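Local structure of ATP grasp ligase (Microcystis aeruginosa MRC, 5IG9) at residues T34-F37 with P38-K42; I5-F8 with S9-E13; P187-K190 with E191-D194. The protein is an ATP-grasp ligase that probably uses ATP to activate side-chain carboxylates, as in the ring closure of microviridin precursor peptides. All coordinates share one frame; numbering follows the deposited sequence.

Interaction 1: residues T34-F37 with P38-K42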
loop_
_atom_site.group_PDB
_atom_site.type_symbol
_atom_site.label_atom_id
_atom_site.label_comp_id
_atom_site.label_asym_id
_atom_site.label_seq_id
_atom_site.Cartn_x
_atom_site.Cartn_y
_atom_site.Cartn_z
ATOM N N THR A 34 -6.820 15.920 3.405
ATOM C CA THR A 34 -5.929 15.444 2.352
ATOM C C THR A 34 -6.467 15.758 0.964
ATOM O O THR A 34 -5.685 15.934 0.024
ATOM C CB THR A 34 -5.695 13.939 2.500
ATOM O OG1 THR A 34 -6.956 13.261 2.560
ATOM C CG2 THR A 34 -4.908 13.643 3.763
ATOM N N ASP A 35 -7.791 15.834 0.809
ATOM C CA ASP A 35 -8.356 16.108 -0.507
ATOM C C ASP A 35 -8.182 17.561 -0.925
ATOM O O ASP A 35 -8.235 17.857 -2.124
ATOM C CB ASP A 35 -9.836 15.725 -0.538
ATOM C CG ASP A 35 -10.668 16.527 0.440
ATOM O OD1 ASP A 35 -10.148 16.876 1.521
ATOM O OD2 ASP A 35 -11.842 16.810 0.127
ATOM N N ARG A 36 -7.968 18.469 0.025
ATOM C CA ARG A 36 -7.739 19.874 -0.278
ATOM C C ARG A 36 -6.264 20.195 -0.483
ATOM O O ARG A 36 -5.888 21.371 -0.484
ATOM C CB ARG A 36 -8.338 20.746 0.828
ATOM C CG ARG A 36 -9.852 20.614 0.912
ATOM C CD ARG A 36 -10.456 21.430 2.037
ATOM N NE ARG A 36 -9.843 22.745 2.167
ATOM C CZ ARG A 36 -9.215 23.164 3.261
ATOM N NH1 ARG A 36 -9.131 22.370 4.319
ATOM N NH2 ARG A 36 -8.680 24.378 3.302
ATOM N N PHE A 37 -5.431 19.173 -0.643
ATOM C CA PHE A 37 -4.043 19.310 -1.066
ATOM C C PHE A 37 -3.947 18.709 -2.460
ATOM O O PHE A 37 -4.497 17.638 -2.701
ATOM C CB PHE A 37 -3.102 18.598 -0.084
ATOM C CG PHE A 37 -1.710 18.360 -0.618
ATOM C CD1 PHE A 37 -0.735 19.341 -0.513
ATOM C CD2 PHE A 37 -1.370 17.148 -1.197
ATOM C CE1 PHE A 37 0.545 19.121 -0.994
ATOM C CE2 PHE A 37 -0.091 16.925 -1.680
ATOM C CZ PHE A 37 0.867 17.913 -1.577
ATOM N N PRO A 38 -3.237 19.377 -3.383
ATOM C CA PRO A 38 -2.442 20.599 -3.231
ATOM C C PRO A 38 -3.174 21.881 -3.618
ATOM O O PRO A 38 -2.588 22.963 -3.567
ATOM C CB PRO A 38 -1.284 20.354 -4.188
ATOM C CG PRO A 38 -1.943 19.628 -5.327
ATOM C CD PRO A 38 -3.032 18.771 -4.711
ATOM N N THR A 39 -4.445 21.747 -4.002
ATOM C CA THR A 39 -5.193 22.881 -4.537
ATOM C C THR A 39 -5.354 24.006 -3.515
ATOM O O THR A 39 -5.332 25.185 -3.889
ATOM C CB THR A 39 -6.557 22.397 -5.042
ATOM O OG1 THR A 39 -6.364 21.462 -6.112
ATOM C CG2 THR A 39 -7.404 23.562 -5.552
ATOM N N GLU A 40 -5.500 23.680 -2.229
ATOM C CA GLU A 40 -5.735 24.730 -1.237
ATOM C C GLU A 40 -4.746 24.713 -0.084
ATOM O O GLU A 40 -4.336 25.783 0.377
ATOM C CB GLU A 40 -7.174 24.609 -0.688
ATOM C CG GLU A 40 -8.227 24.522 -1.778
ATOM C CD GLU A 40 -9.598 24.174 -1.250
ATOM O OE1 GLU A 40 -9.946 24.630 -0.138
ATOM O OE2 GLU A 40 -10.325 23.433 -1.946
ATOM N N VAL A 41 -4.346 23.537 0.384
ATOM C CA VAL A 41 -3.461 23.420 1.538
ATOM C C VAL A 41 -2.017 23.416 1.064
ATOM O O VAL A 41 -1.670 22.736 0.091
ATOM C CB VAL A 41 -3.785 22.151 2.351
ATOM C CG1 VAL A 41 -2.917 22.059 3.596
ATOM C CG2 VAL A 41 -5.259 22.125 2.724
ATOM N N LYS A 42 -1.173 24.194 1.739
ATOM C CA LYS A 42 0.256 24.245 1.455
ATOM C C LYS A 42 0.995 23.312 2.401
ATOM O O LYS A 42 0.847 23.415 3.624
ATOM C CB LYS A 42 0.797 25.668 1.604
ATOM C CG LYS A 42 0.169 26.689 0.679
ATOM C CD LYS A 42 0.298 26.272 -0.775
ATOM C CE LYS A 42 0.526 27.477 -1.672
ATOM N NZ LYS A 42 -0.364 28.614 -1.306
#

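Interaction 2: residues I5-F8 with S9-E13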
loop_
_atom_site.group_PDB
_atom_site.type_symbol
_atom_site.label_atom_id
_atom_site.label_comp_id
_atom_site.label_asym_id
_atom_site.label_seq_id
_atom_site.Cartn_x
_atom_site.Cartn_y
_atom_site.Cartn_z
ATOM N N ILE A 5 -4.419 15.237 12.497
ATOM C CA ILE A 5 -5.556 14.404 12.128
ATOM C C ILE A 5 -5.615 14.344 10.611
ATOM O O ILE A 5 -5.907 15.344 9.946
ATOM C CB ILE A 5 -6.867 14.928 12.725
ATOM C CG1 ILE A 5 -6.842 14.747 14.240
ATOM C CG2 ILE A 5 -8.054 14.201 12.124
ATOM C CD1 ILE A 5 -8.002 15.368 14.953
ATOM N N VAL A 6 -5.347 13.161 10.066
ATOM C CA VAL A 6 -5.261 12.958 8.625
ATOM C C VAL A 6 -6.639 12.522 8.138
ATOM O O VAL A 6 -7.035 11.369 8.305
ATOM C CB VAL A 6 -4.187 11.932 8.271
ATOM C CG1 VAL A 6 -4.035 11.822 6.768
ATOM C CG2 VAL A 6 -2.868 12.313 8.922
ATOM N N THR A 7 -7.369 13.450 7.520
ATOM C CA THR A 7 -8.724 13.175 7.061
ATOM C C THR A 7 -8.968 13.820 5.702
ATOM O O THR A 7 -8.029 14.017 4.927
ATOM C CB THR A 7 -9.749 13.679 8.083
ATOM O OG1 THR A 7 -11.069 13.538 7.548
ATOM C CG2 THR A 7 -9.498 15.142 8.414
ATOM N N PHE A 8 -10.226 14.136 5.402
ATOM C CA PHE A 8 -10.575 14.884 4.202
ATOM C C PHE A 8 -11.781 15.758 4.520
ATOM O O PHE A 8 -12.398 15.634 5.580
ATOM C CB PHE A 8 -10.822 13.955 3.000
ATOM C CG PHE A 8 -12.092 13.150 3.079
ATOM C CD1 PHE A 8 -12.301 12.239 4.102
ATOM C CD2 PHE A 8 -13.063 13.277 2.099
ATOM C CE1 PHE A 8 -13.464 11.496 4.161
ATOM C CE2 PHE A 8 -14.224 12.533 2.151
ATOM C CZ PHE A 8 -14.426 11.643 3.184
ATOM N N SER A 9 -12.105 16.658 3.589
ATOM C CA SER A 9 -13.077 17.709 3.877
ATOM C C SER A 9 -14.490 17.164 4.060
ATOM O O SER A 9 -15.264 17.718 4.848
ATOM C CB SER A 9 -13.057 18.757 2.764
ATOM O OG SER A 9 -13.321 18.167 1.504
ATOM N N ARG A 10 -14.851 16.097 3.348
ATOM C CA ARG A 10 -16.196 15.544 3.425
ATOM C C ARG A 10 -16.318 14.420 4.450
ATOM O O ARG A 10 -17.261 13.622 4.373
ATOM C CB ARG A 10 -16.651 15.053 2.047
ATOM C CG ARG A 10 -16.775 16.147 0.992
ATOM C CD ARG A 10 -17.338 15.598 -0.316
ATOM N NE ARG A 10 -18.747 15.935 -0.514
ATOM C CZ ARG A 10 -19.765 15.144 -0.187
ATOM N NH1 ARG A 10 -19.541 13.958 0.361
ATOM N NH2 ARG A 10 -21.012 15.539 -0.411
ATOM N N ASP A 11 -15.392 14.340 5.405
ATOM C CA ASP A 11 -15.503 13.339 6.453
ATOM C C ASP A 11 -16.652 13.691 7.394
ATOM O O ASP A 11 -17.142 14.823 7.429
ATOM C CB ASP A 11 -14.196 13.219 7.235
ATOM C CG ASP A 11 -13.978 11.825 7.793
ATOM O OD1 ASP A 11 -14.936 11.024 7.793
ATOM O OD2 ASP A 11 -12.846 11.529 8.232
ATOM N N ASN A 12 -17.073 12.700 8.170
ATOM C CA ASN A 12 -18.316 12.793 8.920
ATOM C C ASN A 12 -18.050 13.394 10.303
ATOM O O ASN A 12 -17.031 14.051 10.528
ATOM C CB ASN A 12 -18.986 11.415 8.981
ATOM C CG ASN A 12 -18.070 10.334 9.529
ATOM O OD1 ASN A 12 -17.270 10.575 10.430
ATOM N ND2 ASN A 12 -18.188 9.129 8.980
ATOM N N GLU A 13 -18.968 13.171 11.241
ATOM C CA GLU A 13 -18.938 13.792 12.557
ATOM C C GLU A 13 -17.911 13.166 13.491
ATOM O O GLU A 13 -17.807 13.596 14.646
ATOM C CB GLU A 13 -20.327 13.723 13.202
ATOM C CG GLU A 13 -21.475 14.198 12.310
ATOM C CD GLU A 13 -21.912 13.155 11.286
ATOM O OE1 GLU A 13 -21.866 11.946 11.601
ATOM O OE2 GLU A 13 -22.295 13.546 10.162
#

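Interaction 3: residues P187-K190 with E191-D194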
loop_
_atom_site.group_PDB
_atom_site.type_symbol
_atom_site.label_atom_id
_atom_site.label_comp_id
_atom_site.label_asym_id
_atom_site.label_seq_id
_atom_site.Cartn_x
_atom_site.Cartn_y
_atom_site.Cartn_z
ATOM N N PRO A 187 -25.074 -12.845 -3.141
ATOM C CA PRO A 187 -25.173 -14.284 -3.397
ATOM C C PRO A 187 -24.941 -14.581 -4.869
ATOM O O PRO A 187 -25.414 -13.859 -5.748
ATOM C CB PRO A 187 -26.609 -14.630 -2.983
ATOM C CG PRO A 187 -27.114 -13.438 -2.231
ATOM C CD PRO A 187 -26.369 -12.260 -2.761
ATOM N N VAL A 188 -24.202 -15.651 -5.133
ATOM C CA VAL A 188 -24.015 -16.137 -6.493
ATOM C C VAL A 188 -25.061 -17.210 -6.750
ATOM O O VAL A 188 -25.382 -18.017 -5.865
ATOM C CB VAL A 188 -22.579 -16.652 -6.728
ATOM C CG1 VAL A 188 -21.580 -15.782 -5.981
ATOM C CG2 VAL A 188 -22.424 -18.112 -6.339
ATOM N N THR A 189 -25.634 -17.190 -7.943
ATOM C CA THR A 189 -26.778 -18.020 -8.277
ATOM C C THR A 189 -26.358 -19.140 -9.220
ATOM O O THR A 189 -25.207 -19.222 -9.657
ATOM C CB THR A 189 -27.891 -17.170 -8.896
ATOM O OG1 THR A 189 -27.447 -16.635 -10.147
ATOM C CG2 THR A 189 -28.255 -16.019 -7.968
ATOM N N LYS A 190 -27.314 -20.021 -9.517
ATOM C CA LYS A 190 -27.100 -21.030 -10.547
ATOM C C LYS A 190 -26.798 -20.381 -11.893
ATOM O O LYS A 190 -25.992 -20.901 -12.676
ATOM C CB LYS A 190 -28.329 -21.936 -10.643
ATOM C CG LYS A 190 -28.757 -22.281 -12.062
ATOM C CD LYS A 190 -30.237 -22.630 -12.121
ATOM C CE LYS A 190 -30.719 -22.732 -13.558
ATOM N NZ LYS A 190 -32.194 -22.899 -13.642
ATOM N N GLU A 191 -27.426 -19.238 -12.175
ATOM C CA GLU A 191 -27.191 -18.553 -13.442
ATOM C C GLU A 191 -25.818 -17.892 -13.467
ATOM O O GLU A 191 -25.139 -17.894 -14.501
ATOM C CB GLU A 191 -28.293 -17.523 -13.693
ATOM C CG GLU A 191 -28.095 -16.691 -14.946
ATOM C CD GLU A 191 -29.251 -15.746 -15.198
ATOM O OE1 GLU A 191 -30.400 -16.125 -14.888
ATOM O OE2 GLU A 191 -29.011 -14.622 -15.692
ATOM N N ASP A 192 -25.388 -17.329 -12.333
ATOM C CA ASP A 192 -24.043 -16.768 -12.247
ATOM C C ASP A 192 -22.973 -17.835 -12.442
ATOM O O ASP A 192 -21.873 -17.529 -12.915
ATOM C CB ASP A 192 -23.850 -16.071 -10.901
ATOM C CG ASP A 192 -24.676 -14.811 -10.773
ATOM O OD1 ASP A 192 -24.813 -14.082 -11.779
ATOM O OD2 ASP A 192 -25.183 -14.545 -9.665
ATOM N N LEU A 193 -23.272 -19.086 -12.085
ATOM C CA LEU A 193 -22.290 -20.150 -12.241
ATOM C C LEU A 193 -22.130 -20.589 -13.691
ATOM O O LEU A 193 -21.141 -21.255 -14.017
ATOM C CB LEU A 193 -22.672 -21.345 -11.368
ATOM C CG LEU A 193 -22.006 -21.457 -9.994
ATOM C CD1 LEU A 193 -21.682 -20.091 -9.413
ATOM C CD2 LEU A 193 -22.904 -22.236 -9.049
ATOM N N ASP A 194 -23.077 -20.244 -14.559
ATOM C CA ASP A 194 -22.982 -20.548 -15.981
ATOM C C ASP A 194 -22.335 -19.425 -16.782
ATOM O O ASP A 194 -22.161 -19.569 -17.997
ATOM C CB ASP A 194 -24.373 -20.854 -16.552
ATOM C CG ASP A 194 -24.895 -22.217 -16.129
ATOM O OD1 ASP A 194 -24.094 -23.175 -16.075
ATOM O OD2 ASP A 194 -26.108 -22.329 -15.853
#

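Interaction 1: residues T34-F37 with P38-K42
The F37 ring carries P38 over one face and meets V41 O at its edge. The R36 guanidinium has V41 CG2 over one face and E40 OE1 at its edge, in plane. Both groups belong to a turn with a cis F37-P38 peptide, which joins strands 29-33 and 42-47 of the pre-ATP-grasp domain. The cis bond brings the proline back over the ring. P38 CB stands 3.9 Å from the F37 ring centroid, close to the ring normal, as a CH-pi contact. With CG anti to the backbone N (chi1 164°), the F37 ring lies beside P38 and packs on C97 and I101 of helix 87-107. V41 O, 3.6 Å from F37 CD1, is hydrogen-bonded to N146 of the second subunit, so the turn takes part in the dimer contact. R36 O closes the turn by accepting two backbone bonds, from V41 N at 2.8 Å and from E40 N at 2.9 Å. The guanidinium also has partners beyond the turn: NH2 forms a salt bridge with D57, and NH1 forms one with D33. A third salt bridge lies within the turn. R36 NE points almost straight at E40 OE1 (3.0 Å, N-H...O 178°) and meets that oxygen from above the carboxylate plane.

Interaction 2: residues I5-F8 with S9-E13
F8 and D11 are the ends of a type I beta turn that begins just past strand 3-7. D11 N donates to F8 O at 3.3 Å, the bond that closes the turn. F8 O also accepts from R31 NH2. The F8 side chain folds back over its own turn. Its CG sits between the backbone N and the carbonyl carbon (chi1 71°), which lays one ring face on the R10-D11 peptide. R10 C and D11 N both lie over that face, towards the rim. Alongside, F8 CE2 comes within 3.5 Å of R10 CB, and F8 CE1 within 3.6 Å of D11 CB. R76 makes a cation-pi contact with the same ring. D11 ties the turn to the strand end: its OD2 is 2.8 Å from T7 OG1, and R73 NE forms a salt bridge with this oxygen. D11 OD1 accepts from N12 N at 2.7 Å, so the carboxylate is held at both oxygens. The N12 side chain caps a backbone N at the turn that leads into helix 14-23. The loop thus opens a beta-alpha-beta unit, consistent with a Rossmann-like fold: strand 3-7, helix 14-23, then strand 29-33, which neighbours strand 3-7 in the parallel sheet.

Interaction 3: residues P187-K190 with E191-D194
T189 meets D192 through all three heavy atoms of its side chain. Its CB lies 3.8 Å from D192 OD2. From there the chain forks. The methyl CG2 leads alongside the same carboxylate oxygen. The hydroxyl OG1 turns over the start of a helical turn. OG1 sits between the backbone N and the carbonyl carbon (chi1 65°), and this torsion points it at the amides ahead of it in the chain. It accepts from D192 N at 3.1 Å in a nearly straight bond (N-H...O 162°). E191 N adds a weak bond to the same oxygen. OG1 is also weakly bonded to D192 OD2.

D192 answers in the reverse direction. Its CG is anti to its own carbonyl carbon, and the carboxylate reaches back along the chain. OD2 accepts from T189 N at 3.2 Å. The amide meets this oxygen on the anti side, somewhat out of the carboxylate plane. The backbone winds on through the same residues: L193 N donates to T189 O at 3.1 Å and, weakly, to K190 O. D194 N is bonded to E191 O.

One apolar contact spans the turn. V188 CG2 touches L193 CD1 at 3.7 Å, and the two side chains cross at about a right angle. V188 also packs on I163 and T165 of strand 163-166. L193 rests on K152 and A155 of helix 148-157. The short turn is thereby laid against the antiparallel sheet and its helix, at the surface.

The exchange of bonds between T189 and D192 has the pattern of a capping box at the start of a single helical turn, with T189 in the N-cap place. The V188-L193 pair, one residue before T189 and four after it, is consistent with a hydrophobic staple.

In the fold
Along the chain the order is interaction 2, interaction 1, interaction 3. The first two belong to the N-terminal pre-ATP-grasp domain, their centres about 13 Å apart. Interaction 2 spans the end of strand 3-7 and the loop after it; interaction 1 lies in the loop after the neighbouring strand 29-33. The two loops pack against each other: T34 OG1 probably hydrogen-bonds to T7 O, and D35 packs on F8. Residues 34-42 also meet the second subunit. Interaction 3 begins at the end of strand 186-187, at the edge of a separate antiparallel sheet. Its centre is about 45 Å from that of interaction 1 and about 39 Å from that of interaction 2, so it is local to another part of the fold.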